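PDB 6B2V: SorB from Sorangium cellulosum, which takes part in sorangicin biosynthesis as a modular polyketide synthase; this domain, from module nine, is a pyran synthase that probably closes a pyran ring of the growing chain. Local coordinates for residues Pro216-Ser221 / Arg231-Leu236; Glu59-Ala64 / Gly168-Tyr173; Asp269-Leu272 / Asn278-Met281. All coordinates share one frame; numbering follows the deposited sequence.

Overall arrangement
The three contacts report on a pyran synthase domain built as a dehydratase-type double hotdog. Interaction 1 seats helix 207-225 of the predicted C-terminal hotdog against segment 231-236, and interaction 3, about 15 Å away between centres, lies in the hairpin beside strand 232-241; they meet where Ala217 CB is 4.1 Å from Val270 CG1. Interaction 2 joins loops of the two hotdogs and is about 13 Å from interaction 1 between centres, touching it through Pro233 CG and Ala64 CB, 3.6 Å apart, and through Phe232, which packs on both Leu61 and Pro170. Interactions 2 and 3 lie on opposite sides of the chain's centre, with their own centres about 22 Å apart.

Interaction 1: Pro216-Ser221 / Arg231-Leu236; sequences PAIFLS and RFPYTL
In the predicted C-terminal hotdog fold, where a long central helix is wrapped by an antiparallel sheet, Ile218 and Ser221 of that helix meet Arg231 and Pro233 in the segment 231-236. The polar half of the contact is one hydrogen bond. Arg231 NH1 donates to Ser221 OG at 3.0 Å, and the N-H...O angle of 145° shows a bent bond. The hydroxyl sits at the edge of the guanidinium, only 15° out of its plane, so the approach is edge-on and not over a face. The arginine reaches it with a chain extended from CG to NE, and the Ser221 hydroxyl, turned anti to the backbone N (chi1 -174°), points to it from the helix. The same guanidinium is held a second time, because NH2 forms a salt bridge with Asp225, one helical turn further on. Two residues of one helix therefore limit how the group can rotate.

Ile218 supplies the packing, chiefly against a backbone carbonyl. Both of its branches approach that of Arg231: Ile218 CD1 lies 3.6 Å from Arg231 O, and Ile218 CG2 is equally near that oxygen. Ile218 CG2 also comes within 4.2 Å of Arg231 CB, while Ile218 CD1 grazes the proline ring at Pro233 CD, 4.5 Å away. Methyl groups thus shield Arg231 O, a buried oxygen without a hydrogen-bonding partner in the model.

Around this contact, Ser221 and Ala217 also pack on strand 267-273, through Tyr268 and Val270. Arg231 rests on Ala288 of strand 279-289, and Pro233 leans on Trp90 of strand 82-90, which places this segment between the helix and the neighbouring strands of both hotdogs.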
loop_
_atom_site.group_PDB
_atom_site.type_symbol
_atom_site.label_atom_id
_atom_site.label_comp_id
_atom_site.label_asym_id
_atom_site.label_seq_id
_atom_site.Cartn_x
_atom_site.Cartn_y
_atom_site.Cartn_z
ATOM N N PRO A 216 1.966 -2.742 10.200
ATOM C CA PRO A 216 3.085 -3.191 11.016
ATOM C C PRO A 216 4.356 -2.362 10.808
ATOM O O PRO A 216 5.094 -2.218 11.712
ATOM C CB PRO A 216 3.240 -4.662 10.618
ATOM C CG PRO A 216 1.884 -5.026 10.290
ATOM C CD PRO A 216 1.342 -3.873 9.519
ATOM N N ALA A 217 4.610 -1.936 9.571
ATOM C CA ALA A 217 5.745 -1.077 9.264
ATOM C C ALA A 217 5.611 0.310 9.897
ATOM O O ALA A 217 6.546 0.836 10.359
ATOM C CB ALA A 217 5.935 -0.965 7.752
ATOM N N ILE A 218 4.420 0.860 9.822
ATOM C CA ILE A 218 4.177 2.135 10.432
ATOM C C ILE A 218 4.293 2.051 11.960
ATOM O O ILE A 218 4.878 2.877 12.561
ATOM C CB ILE A 218 2.835 2.698 10.000
ATOM C CG1 ILE A 218 2.892 3.042 8.546
ATOM C CG2 ILE A 218 2.469 3.908 10.834
ATOM C CD1 ILE A 218 1.550 3.185 7.907
ATOM N N PHE A 219 3.789 0.972 12.521
ATOM C CA PHE A 219 3.909 0.751 13.935
ATOM C C PHE A 219 5.402 0.707 14.324
ATOM O O PHE A 219 5.792 1.308 15.264
ATOM C CB PHE A 219 3.149 -0.555 14.302
ATOM C CG PHE A 219 3.367 -1.027 15.694
ATOM C CD1 PHE A 219 4.406 -1.828 15.974
ATOM C CD2 PHE A 219 2.550 -0.636 16.685
ATOM C CE1 PHE A 219 4.647 -2.252 17.245
ATOM C CE2 PHE A 219 2.761 -1.072 17.973
ATOM C CZ PHE A 219 3.810 -1.872 18.242
ATOM N N LEU A 220 6.216 0.032 13.546
ATOM C CA LEU A 220 7.625 -0.033 13.803
ATOM C C LEU A 220 8.285 1.355 13.738
ATOM O O LEU A 220 9.107 1.679 14.515
ATOM C CB LEU A 220 8.294 -0.984 12.816
ATOM C CG LEU A 220 9.555 -1.699 13.135
ATOM C CD1 LEU A 220 9.492 -2.333 14.509
ATOM C CD2 LEU A 220 9.702 -2.763 12.078
ATOM N N SER A 221 7.850 2.158 12.771
ATOM C CA SER A 221 8.390 3.501 12.596
ATOM C C SER A 221 8.129 4.302 13.837
ATOM O O SER A 221 8.965 4.966 14.276
ATOM C CB SER A 221 7.749 4.200 11.364
ATOM O OG SER A 221 8.332 5.454 11.068
ATOM N N ARG A 231 1.529 7.835 11.212
ATOM C CA ARG A 231 2.293 8.232 10.081
ATOM C C ARG A 231 1.675 7.643 8.810
ATOM O O ARG A 231 1.128 6.600 8.822
ATOM C CB ARG A 231 3.757 7.831 10.265
ATOM C CG ARG A 231 4.458 8.570 11.411
ATOM C CD ARG A 231 5.874 8.135 11.674
ATOM N NE ARG A 231 6.522 9.004 12.639
ATOM C CZ ARG A 231 7.787 8.960 12.940
ATOM N NH1 ARG A 231 8.586 8.093 12.397
ATOM N NH2 ARG A 231 8.269 9.819 13.796
ATOM N N PHE A 232 1.759 8.408 7.746
ATOM C CA PHE A 232 1.223 8.060 6.456
ATOM C C PHE A 232 2.307 7.869 5.420
ATOM O O PHE A 232 3.289 8.511 5.467
ATOM C CB PHE A 232 0.275 9.154 5.982
ATOM C CG PHE A 232 -0.799 9.446 6.927
ATOM C CD1 PHE A 232 -0.586 10.284 7.967
ATOM C CD2 PHE A 232 -1.991 8.861 6.786
ATOM C CE1 PHE A 232 -1.565 10.555 8.864
ATOM C CE2 PHE A 232 -2.997 9.111 7.678
ATOM C CZ PHE A 232 -2.776 9.969 8.718
ATOM N N PRO A 233 2.057 6.988 4.470
ATOM C CA PRO A 233 3.065 6.758 3.455
ATOM C C PRO A 233 3.435 8.074 2.697
ATOM O O PRO A 233 2.583 8.768 2.354
ATOM C CB PRO A 233 2.366 5.763 2.507
ATOM C CG PRO A 233 1.495 5.020 3.440
ATOM C CD PRO A 233 1.010 5.964 4.460
ATOM N N TYR A 234 4.709 8.344 2.561
ATOM C CA TYR A 234 5.227 9.508 1.852
ATOM C C TYR A 234 5.970 9.074 0.575
ATOM O O TYR A 234 5.685 9.513 -0.481
ATOM C CB TYR A 234 6.135 10.304 2.808
ATOM C CG TYR A 234 7.059 11.293 2.159
ATOM C CD1 TYR A 234 6.585 12.170 1.230
ATOM C CD2 TYR A 234 8.367 11.332 2.470
ATOM C CE1 TYR A 234 7.406 13.068 0.625
ATOM C CE2 TYR A 234 9.220 12.243 1.862
ATOM C CZ TYR A 234 8.698 13.104 0.936
ATOM O OH TYR A 234 9.474 13.992 0.282
ATOM N N THR A 235 6.929 8.190 0.728
ATOM C CA THR A 235 7.656 7.667 -0.397
ATOM C C THR A 235 7.839 6.159 -0.301
ATOM O O THR A 235 7.896 5.656 0.770
ATOM C CB THR A 235 9.051 8.274 -0.587
ATOM O OG1 THR A 235 9.832 8.095 0.564
ATOM C CG2 THR A 235 8.966 9.717 -0.859
ATOM N N LEU A 236 7.877 5.491 -1.449
ATOM C CA LEU A 236 8.102 4.054 -1.522
ATOM C C LEU A 236 9.013 3.730 -2.665
ATOM O O LEU A 236 8.690 4.029 -3.760
ATOM C CB LEU A 236 6.776 3.332 -1.675
ATOM C CG LEU A 236 6.821 1.829 -1.963
ATOM C CD1 LEU A 236 7.375 1.080 -0.747
ATOM C CD2 LEU A 236 5.393 1.383 -2.252
#

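Interaction 2: Glu59-Ala64 / Gly168-Tyr173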
loop_
_atom_site.group_PDB
_atom_site.type_symbol
_atom_site.label_atom_id
_atom_site.label_comp_id
_atom_site.label_asym_id
_atom_site.label_seq_id
_atom_site.Cartn_x
_atom_site.Cartn_y
_atom_site.Cartn_z
ATOM N N GLU A 59 -12.056 6.443 7.573
ATOM C CA GLU A 59 -12.344 7.808 8.011
ATOM C C GLU A 59 -12.510 8.811 6.899
ATOM O O GLU A 59 -12.185 9.931 7.060
ATOM C CB GLU A 59 -11.354 8.298 9.042
ATOM C CG GLU A 59 -11.386 7.511 10.338
ATOM C CD GLU A 59 -10.395 7.962 11.389
ATOM O OE1 GLU A 59 -9.580 8.804 11.128
ATOM O OE2 GLU A 59 -10.441 7.435 12.508
ATOM N N GLN A 60 -12.958 8.307 5.773
ATOM C CA GLN A 60 -13.229 9.071 4.580
ATOM C C GLN A 60 -11.998 9.578 3.855
ATOM O O GLN A 60 -12.122 10.362 2.959
ATOM C CB GLN A 60 -14.191 10.221 4.826
ATOM C CG GLN A 60 -15.488 9.814 5.496
ATOM C CD GLN A 60 -16.276 8.769 4.760
ATOM O OE1 GLN A 60 -16.723 7.829 5.339
ATOM N NE2 GLN A 60 -16.487 8.965 3.527
ATOM N N LEU A 61 -10.853 9.061 4.235
ATOM C CA LEU A 61 -9.579 9.437 3.658
ATOM C C LEU A 61 -9.143 8.378 2.652
ATOM O O LEU A 61 -9.048 7.257 2.957
ATOM C CB LEU A 61 -8.546 9.597 4.769
ATOM C CG LEU A 61 -7.095 9.731 4.335
ATOM C CD1 LEU A 61 -6.854 11.055 3.666
ATOM C CD2 LEU A 61 -6.144 9.550 5.471
ATOM N N PHE A 62 -8.856 8.784 1.426
ATOM C CA PHE A 62 -8.486 7.825 0.406
ATOM C C PHE A 62 -7.160 7.249 0.825
ATOM O O PHE A 62 -6.224 7.953 0.954
ATOM C CB PHE A 62 -8.380 8.568 -0.935
ATOM C CG PHE A 62 -8.502 7.706 -2.149
ATOM C CD1 PHE A 62 -7.444 7.030 -2.626
ATOM C CD2 PHE A 62 -9.673 7.640 -2.842
ATOM C CE1 PHE A 62 -7.525 6.276 -3.771
ATOM C CE2 PHE A 62 -9.786 6.855 -3.974
ATOM C CZ PHE A 62 -8.710 6.169 -4.435
ATOM N N PRO A 63 -7.095 5.936 0.958
ATOM C CA PRO A 63 -5.877 5.336 1.446
ATOM C C PRO A 63 -4.747 5.428 0.471
ATOM O O PRO A 63 -4.927 5.243 -0.688
ATOM C CB PRO A 63 -6.256 3.864 1.679
ATOM C CG PRO A 63 -7.703 3.849 1.711
ATOM C CD PRO A 63 -8.151 4.942 0.809
ATOM N N ALA A 64 -3.560 5.545 1.015
ATOM C CA ALA A 64 -2.358 5.642 0.199
ATOM C C ALA A 64 -2.211 4.429 -0.719
ATOM O O ALA A 64 -1.935 4.504 -1.861
ATOM C CB ALA A 64 -1.134 5.742 1.098
ATOM N N GLY A 168 -4.049 6.836 16.399
ATOM C CA GLY A 168 -4.729 7.539 15.351
ATOM C C GLY A 168 -4.862 6.935 13.974
ATOM O O GLY A 168 -5.164 7.621 13.070
ATOM N N MET A 169 -4.702 5.634 13.871
ATOM C CA MET A 169 -4.821 4.971 12.585
ATOM C C MET A 169 -6.197 5.204 12.014
ATOM O O MET A 169 -7.176 4.985 12.680
ATOM C CB MET A 169 -4.584 3.476 12.820
ATOM C CG MET A 169 -4.836 2.555 11.677
ATOM S SD MET A 169 -4.603 0.820 12.092
ATOM C CE MET A 169 -5.904 0.496 13.293
ATOM N N PRO A 170 -6.274 5.647 10.774
ATOM C CA PRO A 170 -7.566 5.862 10.124
ATOM C C PRO A 170 -8.352 4.580 9.865
ATOM O O PRO A 170 -9.520 4.583 9.867
ATOM C CB PRO A 170 -7.200 6.562 8.821
ATOM C CG PRO A 170 -5.870 7.078 9.048
ATOM C CD PRO A 170 -5.173 6.213 10.004
ATOM N N ALA A 171 -7.641 3.499 9.614
ATOM C CA ALA A 171 -8.287 2.233 9.310
ATOM C C ALA A 171 -9.113 1.622 10.452
ATOM O O ALA A 171 -8.724 1.649 11.561
ATOM C CB ALA A 171 -7.248 1.226 8.884
ATOM N N SER A 172 -10.201 0.987 10.087
ATOM C CA SER A 172 -11.004 0.300 11.050
ATOM C C SER A 172 -10.283 -1.024 11.316
ATOM O O SER A 172 -10.181 -1.834 10.467
ATOM C CB SER A 172 -12.366 0.008 10.458
ATOM O OG SER A 172 -13.109 1.185 10.308
ATOM N N TYR A 173 -9.913 -1.270 12.554
ATOM C CA TYR A 173 -9.161 -2.469 12.889
ATOM C C TYR A 173 -9.893 -3.757 12.528
ATOM O O TYR A 173 -9.337 -4.679 12.035
ATOM C CB TYR A 173 -8.795 -2.501 14.368
ATOM C CG TYR A 173 -7.914 -3.659 14.715
ATOM C CD1 TYR A 173 -6.560 -3.592 14.512
ATOM C CD2 TYR A 173 -8.428 -4.822 15.208
ATOM C CE1 TYR A 173 -5.755 -4.647 14.799
ATOM C CE2 TYR A 173 -7.612 -5.894 15.495
ATOM C CZ TYR A 173 -6.278 -5.787 15.286
ATOM O OH TYR A 173 -5.482 -6.832 15.578
HETATM O O HOH W 1 -11.205 4.603 12.695
#
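Pro170 and Glu59 bury the most surface here, with Leu61 adding a smaller apolar patch, in a contact between two loops of the double hotdog fold. The loop 59-64 belongs to the predicted N-terminal hotdog and precedes helix 64-77; the loop 168-173 belongs to the predicted C-terminal one and follows helix 160-166. Because the two loops fall in different predicted hotdogs, the contact links the two halves; 103 residues lie between them.

Glu59 extends across Pro170 at about a right angle to the proline side chain. Its aliphatic part does the first touching: Glu59 CG is 3.5 Å from Pro170 O. The carboxylate then rests against the proline alpha carbon, with both Glu59 CD and Glu59 OE1 3.7 Å from Pro170 CA. With CG anti to the carbonyl carbon (chi1 -64°) and the chain straight beyond it (chi2 179°), the acid end is delivered past Pro170 O. These are van der Waals contacts, and the direct approach brings together two acceptors, Glu59 OE2 and Pro170 O, 4.0 Å apart.

Leu61 meets the proline ring: Leu61 CD2 is 4.4 Å from Pro170 CG, a loose apolar touch. Phe232 of strand 232-241 packs on both residues and fills out this patch, and Ser172 pairs through its backbone with Asp57, tying the same two loops together nearby.

A water can bridge the two acceptors, 2.9 Å from Glu59 OE2 and 3.3 Å from Pro170 O, but it has further acceptors near it, so both bonds need not form together.

Interaction 3: Asp269-Leu272 / Asn278-Met281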
loop_
_atom_site.group_PDB
_atom_site.type_symbol
_atom_site.label_atom_id
_atom_site.label_comp_id
_atom_site.label_asym_id
_atom_site.label_seq_id
_atom_site.Cartn_x
_atom_site.Cartn_y
_atom_site.Cartn_z
ATOM N N ASP A 269 11.237 -1.898 5.072
ATOM C CA ASP A 269 10.915 -2.939 4.108
ATOM C C ASP A 269 9.788 -3.798 4.743
ATOM O O ASP A 269 9.811 -4.016 5.920
ATOM C CB ASP A 269 12.119 -3.833 3.785
ATOM C CG ASP A 269 13.243 -3.100 3.073
ATOM O OD1 ASP A 269 13.005 -2.163 2.395
ATOM O OD2 ASP A 269 14.359 -3.510 3.273
ATOM N N VAL A 270 8.768 -4.159 3.976
ATOM C CA VAL A 270 7.729 -4.992 4.517
ATOM C C VAL A 270 7.210 -5.983 3.466
ATOM O O VAL A 270 6.858 -5.599 2.438
ATOM C CB VAL A 270 6.633 -4.160 5.211
ATOM C CG1 VAL A 270 5.935 -3.190 4.297
ATOM C CG2 VAL A 270 5.616 -5.062 5.814
ATOM N N ASP A 271 7.118 -7.249 3.823
ATOM C CA ASP A 271 6.646 -8.237 2.911
ATOM C C ASP A 271 5.372 -8.903 3.424
ATOM O O ASP A 271 5.173 -9.060 4.582
ATOM C CB ASP A 271 7.616 -9.416 2.721
ATOM C CG ASP A 271 8.879 -9.035 1.947
ATOM O OD1 ASP A 271 9.193 -7.922 1.954
ATOM O OD2 ASP A 271 9.493 -9.814 1.311
ATOM N N LEU A 272 4.545 -9.264 2.456
ATOM C CA LEU A 272 3.354 -10.041 2.685
ATOM C C LEU A 272 3.695 -11.453 2.182
ATOM O O LEU A 272 4.013 -11.651 1.101
ATOM C CB LEU A 272 2.148 -9.513 1.923
ATOM C CG LEU A 272 0.870 -10.367 2.030
ATOM C CD1 LEU A 272 0.301 -10.337 3.439
ATOM C CD2 LEU A 272 -0.177 -9.867 1.095
ATOM N N ASN A 278 6.144 -17.887 1.411
ATOM C CA ASN A 278 6.377 -17.393 0.065
ATOM C C ASN A 278 5.972 -15.917 -0.058
ATOM O O ASN A 278 4.945 -15.530 0.364
ATOM C CB ASN A 278 5.611 -18.166 -1.012
ATOM C CG ASN A 278 5.872 -19.665 -1.034
ATOM O OD1 ASN A 278 6.919 -20.115 -1.074
ATOM N ND2 ASN A 278 4.816 -20.401 -1.087
ATOM N N CYS A 279 6.788 -15.137 -0.753
ATOM C CA CYS A 279 6.507 -13.727 -0.928
ATOM C C CYS A 279 5.425 -13.438 -1.963
ATOM O O CYS A 279 5.557 -13.766 -3.082
ATOM C CB CYS A 279 7.798 -13.056 -1.391
ATOM S SG CYS A 279 7.691 -11.252 -1.451
ATOM N N LEU A 280 4.348 -12.799 -1.506
ATOM C CA LEU A 280 3.217 -12.442 -2.354
ATOM C C LEU A 280 3.413 -11.018 -2.834
ATOM O O LEU A 280 3.233 -10.724 -3.958
ATOM C CB LEU A 280 1.873 -12.618 -1.596
ATOM C CG LEU A 280 1.788 -13.927 -0.822
ATOM C CD1 LEU A 280 0.414 -13.969 -0.204
ATOM C CD2 LEU A 280 1.973 -15.138 -1.737
ATOM N N MET A 281 3.796 -10.157 -1.923
ATOM C CA MET A 281 4.122 -8.793 -2.267
ATOM C C MET A 281 5.253 -8.290 -1.423
ATOM O O MET A 281 5.291 -8.564 -0.292
ATOM C CB MET A 281 2.967 -7.831 -2.077
ATOM C CG MET A 281 1.799 -8.075 -2.967
ATOM S SD MET A 281 0.560 -6.800 -2.789
ATOM C CE MET A 281 0.287 -6.943 -1.043
#
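Leu272 and Met281 lie side by side and point the same way, their side chains on one face of the sheet. The contact is made at their ends: Leu272 CD2 is 3.7 Å from Met281 CE. Leu272 CG stands anti to its backbone N (chi1 175°), while Met281 bends at its last torsion (chi3 -56°), which turns the terminal methyl toward the Leu272 branch. Leu280 approaches from a different direction, its CD1 reaching Leu272 CG at 4.3 Å, and its CB and CG also pack on the carbonyl oxygen of Leu272.

The backbone explains why two successive residues face one leucine. Strands 267-273 and 279-289 form a beta hairpin of the predicted C-terminal hotdog, and Leu280 with Met281 opposite Leu272 is a classic beta bulge. Leu272 N donates to Met281 O at 2.9 Å in a nearly straight bond, 175° at the hydrogen. In return, Leu272 O accepts from Leu280 N at 2.9 Å and, weakly, from Met281 N at 3.4 Å. One oxygen is thus shared by two consecutive N-H groups while the chain turns a corner at Leu280.

Asp271, with CG beside its backbone N, brings OD2 to 3.6 Å from Cys279 SG. Its CA contributes a CA-H...O contact to Met281 O, 3.5 Å away. OD1 of the same carboxylate has a long, weak ion pair with Arg254 of the next strand, 250-255. Val213 of helix 207-225 packs on Leu272, and Leu205 touches Met281.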